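Local coordinates for putative molybdenum carrier protein (Syntrophus aciditrophicus SB, PDB 3IMK) that is of unknown function but may carry molybdenum or bind a nucleotide-like ligand, at residues P6-I11 / H30-G35; G36-G41 / Y53-M58; L104-D109 / A117-S122. All coordinates share one frame; numbering follows the deposited sequence.

Contact 1 (P6-I11 / H30-G35); sequences PAITKI and HHIPYG
Ile32 reaches the segment 6-11 with both of its branches: CD1 meets CD1 of Ile11 in the strand at 4.1 Å, and CG2 lies 4.3 Å from Ile8 CG2 in the loop before it. The contact closes the first beta-alpha-beta unit of a Rossmann-like parallel sheet, in which strand 10-12 is followed by helix 19-29 and then by strand 34-38. That helix ends in a Schellman motif with His31, at positive phi, as its C-prime residue, and the chain turns from there into Ile32 and the second strand. CG1 of Ile32 stands anti to the carbonyl carbon (chi1 -60°), which leaves CG2 anti to the backbone N and on the Ile8 side; an extended chi2 of 172° then carries CD1 out to Ile11. The Leu157 side chain of helix 145-157 touches both Ile8 and Ile32.

The backbones pair in parallel, Ile11 opposite Tyr34. Ile11 N gives its hydrogen to Pro33 O over 3.0 Å, and Ile11 O takes one from Gly35 N at 3.1 Å, so Ile11 is gripped on both its polar backbone atoms. CA-H...O contacts also run from Lys10 CA to Pro33 O and from Tyr34 CA to Ile11 O. The Tyr34 side chain leaves on the same face of the sheet as Ile11 and packs on helix 19-29, while its hydroxyl is hydrogen-bonded to Gln54 N.

Pro33 lays its ring against the carbonyl of Thr9, with CB, CG and CD all 3.3 Å from Thr9 O. The extended Lys10 side chain runs past the second strand; its NZ is hydrogen-bonded to a tetraethylene glycol, probably from the crystallisation liquor, and its CE lies 3.7 Å from Tyr34 C.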
loop_
_atom_site.group_PDB
_atom_site.type_symbol
_atom_site.label_atom_id
_atom_site.label_comp_id
_atom_site.label_asym_id
_atom_site.label_seq_id
_atom_site.Cartn_x
_atom_site.Cartn_y
_atom_site.Cartn_z
ATOM N N PRO A 6 15.114 -4.774 5.837
ATOM C CA PRO A 6 13.952 -5.311 5.131
ATOM C C PRO A 6 14.375 -5.868 3.753
ATOM O O PRO A 6 15.303 -5.331 3.134
ATOM C CB PRO A 6 13.046 -4.080 4.940
ATOM C CG PRO A 6 13.458 -3.150 5.988
ATOM C CD PRO A 6 14.950 -3.338 6.127
ATOM N N ALA A 7 13.765 -6.960 3.308
ATOM C CA ALA A 7 14.014 -7.487 1.985
ATOM C C ALA A 7 12.766 -7.333 1.129
ATOM O O ALA A 7 12.046 -8.287 0.871
ATOM C CB ALA A 7 14.465 -8.968 2.043
ATOM N N ILE A 8 12.493 -6.101 0.690
ATOM C CA ILE A 8 11.301 -5.843 -0.088
ATOM C C ILE A 8 11.569 -6.182 -1.554
ATOM O O ILE A 8 12.270 -5.433 -2.263
ATOM C CB ILE A 8 10.804 -4.390 0.079
ATOM C CG1 ILE A 8 10.584 -4.051 1.545
ATOM C CG2 ILE A 8 9.497 -4.121 -0.703
ATOM C CD1 ILE A 8 9.626 -4.946 2.300
ATOM N N THR A 9 11.052 -7.328 -1.987
ATOM C CA THR A 9 11.241 -7.808 -3.339
ATOM C C THR A 9 10.161 -7.345 -4.276
ATOM O O THR A 9 10.308 -7.418 -5.490
ATOM C CB THR A 9 11.297 -9.339 -3.356
ATOM O OG1 THR A 9 10.024 -9.811 -2.850
ATOM C CG2 THR A 9 12.490 -9.855 -2.507
ATOM N N LYS A 10 9.030 -6.894 -3.735
ATOM C CA LYS A 10 7.913 -6.415 -4.577
ATOM C C LYS A 10 6.964 -5.548 -3.744
ATOM O O LYS A 10 6.659 -5.904 -2.588
ATOM C CB LYS A 10 7.129 -7.581 -5.184
ATOM C CG LYS A 10 6.126 -7.212 -6.299
ATOM C CD LYS A 10 5.410 -8.446 -6.861
ATOM C CE LYS A 10 4.495 -8.123 -8.066
ATOM N NZ LYS A 10 3.935 -9.284 -8.913
ATOM N N ILE A 11 6.516 -4.437 -4.336
ATOM C CA ILE A 11 5.462 -3.582 -3.792
ATOM C C ILE A 11 4.253 -3.752 -4.655
ATOM O O ILE A 11 4.363 -3.690 -5.882
ATOM C CB ILE A 11 5.892 -2.114 -3.722
ATOM C CG1 ILE A 11 6.940 -1.945 -2.601
ATOM C CG2 ILE A 11 4.666 -1.180 -3.469
ATOM C CD1 ILE A 11 7.692 -0.584 -2.612
ATOM N N HIS A 30 12.572 3.697 -7.382
ATOM C CA HIS A 30 13.659 2.926 -6.741
ATOM C C HIS A 30 13.949 1.552 -7.360
ATOM O O HIS A 30 14.732 0.758 -6.831
ATOM C CB HIS A 30 13.417 2.835 -5.248
ATOM C CG HIS A 30 13.490 4.183 -4.606
ATOM N ND1 HIS A 30 14.688 4.698 -4.145
ATOM C CD2 HIS A 30 12.566 5.163 -4.454
ATOM C CE1 HIS A 30 14.470 5.918 -3.669
ATOM N NE2 HIS A 30 13.193 6.222 -3.839
ATOM N N HIS A 31 13.364 1.324 -8.532
ATOM C CA HIS A 31 13.512 0.076 -9.278
ATOM C C HIS A 31 13.238 -1.150 -8.394
ATOM O O HIS A 31 13.934 -2.186 -8.511
ATOM C CB HIS A 31 14.889 -0.044 -9.957
ATOM C CG HIS A 31 14.891 -1.043 -11.080
ATOM N ND1 HIS A 31 14.223 -0.818 -12.267
ATOM C CD2 HIS A 31 15.525 -2.239 -11.230
ATOM C CE1 HIS A 31 14.409 -1.847 -13.079
ATOM N NE2 HIS A 31 15.190 -2.725 -12.477
ATOM N N ILE A 32 12.198 -1.048 -7.591
ATOM C CA ILE A 32 11.673 -2.197 -6.856
ATOM C C ILE A 32 10.570 -2.810 -7.719
ATOM O O ILE A 32 9.706 -2.060 -8.205
ATOM C CB ILE A 32 11.103 -1.763 -5.485
ATOM C CG1 ILE A 32 12.217 -1.116 -4.647
ATOM C CG2 ILE A 32 10.452 -2.954 -4.759
ATOM C CD1 ILE A 32 11.706 -0.471 -3.355
ATOM N N PRO A 33 10.591 -4.139 -7.969
ATOM C CA PRO A 33 9.496 -4.763 -8.715
ATOM C C PRO A 33 8.150 -4.406 -8.111
ATOM O O PRO A 33 8.033 -4.244 -6.896
ATOM C CB PRO A 33 9.792 -6.258 -8.566
ATOM C CG PRO A 33 11.311 -6.282 -8.418
ATOM C CD PRO A 33 11.596 -5.147 -7.524
ATOM N N TYR A 34 7.136 -4.305 -8.963
ATOM C CA TYR A 34 5.817 -3.957 -8.482
ATOM C C TYR A 34 4.751 -4.685 -9.277
ATOM O O TYR A 34 5.008 -5.302 -10.332
ATOM C CB TYR A 34 5.597 -2.434 -8.523
ATOM C CG TYR A 34 5.406 -1.924 -9.895
ATOM C CD1 TYR A 34 4.141 -1.884 -10.485
ATOM C CD2 TYR A 34 6.477 -1.507 -10.668
ATOM C CE1 TYR A 34 3.983 -1.435 -11.806
ATOM C CE2 TYR A 34 6.331 -1.072 -11.956
ATOM C CZ TYR A 34 5.075 -1.059 -12.542
ATOM O OH TYR A 34 4.895 -0.636 -13.868
ATOM N N GLY A 35 3.522 -4.625 -8.738
ATOM C CA GLY A 35 2.359 -5.155 -9.392
ATOM C C GLY A 35 1.118 -4.753 -8.624
ATOM O O GLY A 35 1.126 -3.799 -7.853
#

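Contact 2 (G36-G41 / Y53-M58); sequences GWVPKG and YQLQEM
At one edge of the parallel sheet, the short outermost strand 56-57 pairs with the end of strand 34-38, and Trp37 and Met58 from these segments line a pocket holding a polyether, PG6. The polyether is probably from the crystallisation liquor, though such molecules can mark pockets; Met58 is a selenomethionine here. CB of Gln56 sits over one face of the indole, offset toward the rim, a CH-pi contact 4.0 Å from the centroid of the six-membered ring of Trp37. Met58 SE approaches the same ring obliquely, 3.6 Å from Trp37 CE3, in a Met-aromatic contact, its chain bent at chi2 (-75°) and chi3. Glu57 O lies at the ring edge, in its plane. NE1 of the indole is hydrogen-bonded to Asp73, and Lys69 makes a cation-pi contact with the ring.

The parallel ladder runs Gln56 N to Gly36 O, Val38 N to Gln56 O, and Met58 N to Val38 O, each 2.9 Å long. Gln56 adds a side-chain bond: its bent chain brings OE1 to 3.0 Å from Gly36 N. On the face shared with Glu57, Val38 CG1 touches Leu55 CD1 at 3.7 Å, the two side chains crossing at about a right angle.

Farther along, Glu57 stretches beyond the strand, and OE1 accepts a hydrogen bond from Gly41 N at 2.8 Å, from well above the carboxylate plane. Gln56 and Glu57 thus extend the ladder at its two ends, their side-chain oxygens satisfying the backbone amides of Gly36 and Gly41.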
loop_
_atom_site.group_PDB
_atom_site.type_symbol
_atom_site.label_atom_id
_atom_site.label_comp_id
_atom_site.label_asym_id
_atom_site.label_seq_id
_atom_site.Cartn_x
_atom_site.Cartn_y
_atom_site.Cartn_z
ATOM N N GLY A 36 0.051 -5.523 -8.831
ATOM C CA GLY A 36 -1.180 -5.283 -8.095
ATOM C C GLY A 36 -2.397 -5.593 -8.925
ATOM O O GLY A 36 -2.402 -5.495 -10.157
ATOM N N TRP A 37 -3.456 -5.914 -8.235
ATOM C CA TRP A 37 -4.751 -6.170 -8.840
ATOM C C TRP A 37 -5.575 -4.901 -8.861
ATOM O O TRP A 37 -5.695 -4.201 -7.870
ATOM C CB TRP A 37 -5.477 -7.213 -8.017
ATOM C CG TRP A 37 -4.788 -8.540 -8.093
ATOM C CD1 TRP A 37 -3.902 -9.064 -7.175
ATOM C CD2 TRP A 37 -4.896 -9.516 -9.138
ATOM N NE1 TRP A 37 -3.461 -10.338 -7.582
ATOM C CE2 TRP A 37 -4.080 -10.633 -8.776
ATOM C CE3 TRP A 37 -5.662 -9.586 -10.298
ATOM C CZ2 TRP A 37 -3.993 -11.778 -9.573
ATOM C CZ3 TRP A 37 -5.540 -10.706 -11.109
ATOM C CH2 TRP A 37 -4.712 -11.775 -10.748
ATOM N N VAL A 38 -6.162 -4.620 -10.017
ATOM C CA VAL A 38 -7.030 -3.480 -10.245
ATOM C C VAL A 38 -8.397 -3.991 -10.706
ATOM O O VAL A 38 -8.510 -5.131 -11.170
ATOM C CB VAL A 38 -6.390 -2.495 -11.299
ATOM C CG1 VAL A 38 -5.073 -1.927 -10.751
ATOM C CG2 VAL A 38 -6.195 -3.126 -12.663
ATOM N N PRO A 39 -9.436 -3.148 -10.625
ATOM C CA PRO A 39 -10.730 -3.594 -11.190
ATOM C C PRO A 39 -10.644 -3.900 -12.669
ATOM O O PRO A 39 -9.833 -3.308 -13.357
ATOM C CB PRO A 39 -11.653 -2.384 -10.939
ATOM C CG PRO A 39 -10.969 -1.602 -9.824
ATOM C CD PRO A 39 -9.513 -1.777 -10.105
ATOM N N LYS A 40 -11.540 -4.754 -13.178
ATOM C CA LYS A 40 -11.719 -4.849 -14.614
ATOM C C LYS A 40 -11.838 -3.440 -15.197
ATOM O O LYS A 40 -12.508 -2.592 -14.634
ATOM C CB LYS A 40 -12.950 -5.679 -14.942
ATOM C CG LYS A 40 -13.088 -5.992 -16.404
ATOM C CD LYS A 40 -14.393 -6.737 -16.679
ATOM C CE LYS A 40 -15.662 -5.858 -16.568
ATOM N NZ LYS A 40 -16.870 -6.589 -17.091
ATOM N N GLY A 41 -11.148 -3.187 -16.304
ATOM C CA GLY A 41 -11.145 -1.865 -16.937
ATOM C C GLY A 41 -10.157 -0.883 -16.326
ATOM O O GLY A 41 -10.045 0.249 -16.765
ATOM N N TYR A 53 1.774 1.648 -16.015
ATOM C CA TYR A 53 1.814 0.764 -14.846
ATOM C C TYR A 53 1.414 -0.672 -15.231
ATOM O O TYR A 53 0.311 -0.899 -15.752
ATOM C CB TYR A 53 0.843 1.244 -13.771
ATOM C CG TYR A 53 1.120 2.631 -13.222
ATOM C CD1 TYR A 53 2.077 2.842 -12.240
ATOM C CD2 TYR A 53 0.426 3.738 -13.706
ATOM C CE1 TYR A 53 2.334 4.137 -11.735
ATOM C CE2 TYR A 53 0.670 4.992 -13.199
ATOM C CZ TYR A 53 1.612 5.188 -12.213
ATOM O OH TYR A 53 1.842 6.445 -11.735
ATOM N N GLN A 54 2.323 -1.615 -14.963
ATOM C CA GLN A 54 2.095 -3.021 -15.267
ATOM C C GLN A 54 1.290 -3.653 -14.136
ATOM O O GLN A 54 1.851 -3.917 -13.054
ATOM C CB GLN A 54 3.438 -3.738 -15.503
ATOM C CG GLN A 54 4.267 -3.114 -16.630
ATOM C CD GLN A 54 3.536 -3.111 -17.964
ATOM O OE1 GLN A 54 3.222 -4.174 -18.509
ATOM N NE2 GLN A 54 3.243 -1.912 -18.493
ATOM N N LEU A 55 -0.023 -3.767 -14.348
ATOM C CA LEU A 55 -0.963 -4.257 -13.316
ATOM C C LEU A 55 -1.866 -5.318 -13.870
ATOM O O LEU A 55 -1.914 -5.509 -15.090
ATOM C CB LEU A 55 -1.778 -3.107 -12.728
ATOM C CG LEU A 55 -0.904 -1.964 -12.168
ATOM C CD1 LEU A 55 -1.731 -0.773 -11.886
ATOM C CD2 LEU A 55 -0.241 -2.370 -10.844
ATOM N N GLN A 56 -2.597 -6.010 -12.996
ATOM C CA GLN A 56 -3.412 -7.146 -13.438
ATOM C C GLN A 56 -4.888 -6.874 -13.150
ATOM O O GLN A 56 -5.261 -6.511 -12.040
ATOM C CB GLN A 56 -2.941 -8.381 -12.659
ATOM C CG GLN A 56 -1.401 -8.756 -12.868
ATOM C CD GLN A 56 -0.300 -7.816 -12.200
ATOM O OE1 GLN A 56 -0.306 -7.575 -10.995
ATOM N NE2 GLN A 56 0.682 -7.372 -13.011
ATOM N N GLU A 57 -5.758 -7.058 -14.156
ATOM C CA GLU A 57 -7.175 -6.827 -13.991
ATOM C C GLU A 57 -7.895 -8.016 -13.344
ATOM O O GLU A 57 -7.652 -9.177 -13.727
ATOM C CB GLU A 57 -7.842 -6.483 -15.335
ATOM C CG GLU A 57 -7.489 -5.134 -15.877
ATOM C CD GLU A 57 -8.158 -4.858 -17.224
ATOM O OE1 GLU A 57 -9.377 -5.095 -17.359
ATOM O OE2 GLU A 57 -7.461 -4.373 -18.139
HETATM N N MSE A 58 -8.826 -7.674 -12.446
HETATM C CA MSE A 58 -9.766 -8.639 -11.841
HETATM C C MSE A 58 -10.904 -8.944 -12.829
HETATM O O MSE A 58 -11.102 -8.227 -13.818
HETATM C CB MSE A 58 -10.355 -8.088 -10.562
HETATM C CG MSE A 58 -9.353 -7.866 -9.465
HETATM SE SE MSE A 58 -8.837 -9.665 -8.692
HETATM C CE MSE A 58 -10.489 -10.070 -7.717
#

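Contact 3 (L104-D109 / A117-S122); sequences LHIDLD and ATLINS
Leu104 sends CD2 onto the backbone of Ile120, 3.8 Å from Ile120 CA, and that same methyl lies 3.9 Å from Ile120 CG1. The Leu104 chain has CG anti to the backbone N, and a chi2 of 58° turns CD1 aside, leaving CD2 as the extended branch that reaches the helix; the side chain crosses that of Ile120 at about a right angle. Two residues on, Ile106 takes a different shape: its CG1 is anti to the carbonyl carbon (chi1 -65°), and this methylene faces the Ile120 CG1 at 4.2 Å. Beyond it, CD1 of Ile106 comes within 4.4 Å of Leu119 CD2, a looser touch at the more exposed margin.

Ile120 CG1 is therefore touched by both strand residues, while Leu104 CD2 also rests on CA. The Ile120 CB does not point straight at the strand, but the end of the side chain comes nearer. No hydrogen bond joins the two segments; the contact is wholly apolar. Where the strand ends, Asp107 OD1 accepts a hydrogen bond from Asp109 N at 2.9 Å in an Asx turn.

This is helix-on-sheet packing in a three-layer alpha/beta fold. Over 104-107 and 117-122 the axes run almost antiparallel, at 176°, and approach to 9.9 Å. Strand 103-107 is the outermost on its side of the sheet and bonds along strand 76-81, whose Leu78 touches both Ile106 and Ile120, while Ile120 also packs on Leu152 and Phe156 of helix 145-157.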
loop_
_atom_site.group_PDB
_atom_site.type_symbol
_atom_site.label_atom_id
_atom_site.label_comp_id
_atom_site.label_asym_id
_atom_site.label_seq_id
_atom_site.Cartn_x
_atom_site.Cartn_y
_atom_site.Cartn_z
ATOM N N LEU A 104 -0.131 -3.443 9.360
ATOM C CA LEU A 104 0.273 -2.302 10.125
ATOM C C LEU A 104 -0.415 -1.098 9.582
ATOM O O LEU A 104 -0.255 -0.775 8.412
ATOM C CB LEU A 104 1.806 -2.146 10.048
ATOM C CG LEU A 104 2.416 -0.921 10.742
ATOM C CD1 LEU A 104 2.083 -0.884 12.235
ATOM C CD2 LEU A 104 3.939 -0.855 10.528
ATOM N N HIS A 105 -1.137 -0.379 10.421
ATOM C CA HIS A 105 -1.736 0.887 10.078
ATOM C C HIS A 105 -0.894 2.014 10.698
ATOM O O HIS A 105 -0.776 2.073 11.915
ATOM C CB HIS A 105 -3.176 0.995 10.653
ATOM C CG HIS A 105 -3.771 2.371 10.515
ATOM N ND1 HIS A 105 -4.704 2.890 11.390
ATOM C CD2 HIS A 105 -3.567 3.322 9.562
ATOM C CE1 HIS A 105 -5.019 4.122 11.004
ATOM N NE2 HIS A 105 -4.365 4.398 9.889
ATOM N N ILE A 106 -0.351 2.862 9.828
ATOM C CA ILE A 106 0.340 4.094 10.199
ATOM C C ILE A 106 -0.638 5.250 10.019
ATOM O O ILE A 106 -1.050 5.557 8.904
ATOM C CB ILE A 106 1.601 4.306 9.362
ATOM C CG1 ILE A 106 2.620 3.212 9.651
ATOM C CG2 ILE A 106 2.216 5.702 9.591
ATOM C CD1 ILE A 106 3.113 3.101 11.148
ATOM N N ASP A 107 -0.951 5.938 11.119
ATOM C CA ASP A 107 -1.785 7.129 11.133
ATOM C C ASP A 107 -0.810 8.326 11.276
ATOM O O ASP A 107 -0.279 8.589 12.345
ATOM C CB ASP A 107 -2.797 7.069 12.279
ATOM C CG ASP A 107 -3.686 8.288 12.348
ATOM O OD1 ASP A 107 -3.418 9.313 11.665
ATOM O OD2 ASP A 107 -4.709 8.239 13.061
ATOM N N LEU A 108 -0.591 9.024 10.167
ATOM C CA LEU A 108 0.370 10.113 10.106
ATOM C C LEU A 108 -0.151 11.382 10.741
ATOM O O LEU A 108 0.572 12.379 10.734
ATOM C CB LEU A 108 0.841 10.329 8.658
ATOM C CG LEU A 108 1.733 9.241 8.102
ATOM C CD1 LEU A 108 2.069 9.515 6.636
ATOM C CD2 LEU A 108 3.008 9.029 8.897
ATOM N N ASP A 109 -1.338 11.339 11.356
ATOM C CA ASP A 109 -1.705 12.384 12.332
ATOM C C ASP A 109 -1.224 12.078 13.759
ATOM O O ASP A 109 -1.272 12.964 14.626
ATOM C CB ASP A 109 -3.217 12.631 12.382
ATOM C CG ASP A 109 -3.747 13.392 11.187
ATOM O OD1 ASP A 109 -2.972 13.921 10.348
ATOM O OD2 ASP A 109 -5.002 13.483 11.064
ATOM N N ALA A 117 8.637 5.152 10.007
ATOM C CA ALA A 117 9.582 4.344 9.214
ATOM C C ALA A 117 10.251 3.289 10.096
ATOM O O ALA A 117 10.424 2.139 9.672
ATOM C CB ALA A 117 10.631 5.242 8.543
ATOM N N THR A 118 10.606 3.680 11.321
ATOM C CA THR A 118 11.179 2.717 12.296
ATOM C C THR A 118 10.211 1.578 12.586
ATOM O O THR A 118 10.578 0.380 12.581
ATOM C CB THR A 118 11.585 3.409 13.550
ATOM O OG1 THR A 118 12.633 4.322 13.211
ATOM C CG2 THR A 118 12.088 2.421 14.664
ATOM N N LEU A 119 8.954 1.925 12.845
ATOM C CA LEU A 119 7.935 0.901 13.060
ATOM C C LEU A 119 7.764 -0.049 11.873
ATOM O O LEU A 119 7.565 -1.258 12.054
ATOM C CB LEU A 119 6.572 1.506 13.439
ATOM C CG LEU A 119 6.258 1.725 14.917
ATOM C CD1 LEU A 119 7.382 2.218 15.786
ATOM C CD2 LEU A 119 4.986 2.565 15.095
ATOM N N ILE A 120 7.734 0.499 10.657
ATOM C CA ILE A 120 7.586 -0.315 9.466
ATOM C C ILE A 120 8.798 -1.261 9.314
ATOM O O ILE A 120 8.662 -2.424 8.926
ATOM C CB ILE A 120 7.382 0.559 8.182
ATOM C CG1 ILE A 120 6.151 1.472 8.314
ATOM C CG2 ILE A 120 7.275 -0.356 6.926
ATOM C CD1 ILE A 120 6.066 2.586 7.267
ATOM N N ASN A 121 9.970 -0.747 9.584
ATOM C CA ASN A 121 11.179 -1.590 9.536
ATOM C C ASN A 121 11.056 -2.766 10.527
ATOM O O ASN A 121 11.343 -3.919 10.171
ATOM C CB ASN A 121 12.408 -0.712 9.791
ATOM C CG ASN A 121 13.700 -1.477 9.826
ATOM O OD1 ASN A 121 13.975 -2.168 10.806
ATOM N ND2 ASN A 121 14.520 -1.312 8.798
ATOM N N SER A 122 10.685 -2.498 11.771
ATOM C CA SER A 122 10.583 -3.553 12.764
ATOM C C SER A 122 9.534 -4.600 12.324
ATOM O O SER A 122 9.733 -5.823 12.429
ATOM C CB SER A 122 10.187 -2.921 14.090
ATOM O OG SER A 122 11.224 -2.077 14.572
#

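Overall arrangement
All three contacts belong to one six-stranded parallel sheet and follow one another along the chain without overlap. Contacts 1 and 2 share strand 34-38, which pairs with strand 10-12 in the first and with edge strand 56-57 in the second; their centres are about 17 Å apart and they touch where Gly35 packs on Leu55. Contact 3 lies at the other edge, on strand 103-107, its centre about 27 Å from that of contact 2, and on the opposite side of the chain's centre. It meets contact 1 where Pro6 packs against Asn121. Together they tie strands 10-12, 34-38 and 56-57 on one side of the sheet, and the outermost strand 103-107 to its helix on the other.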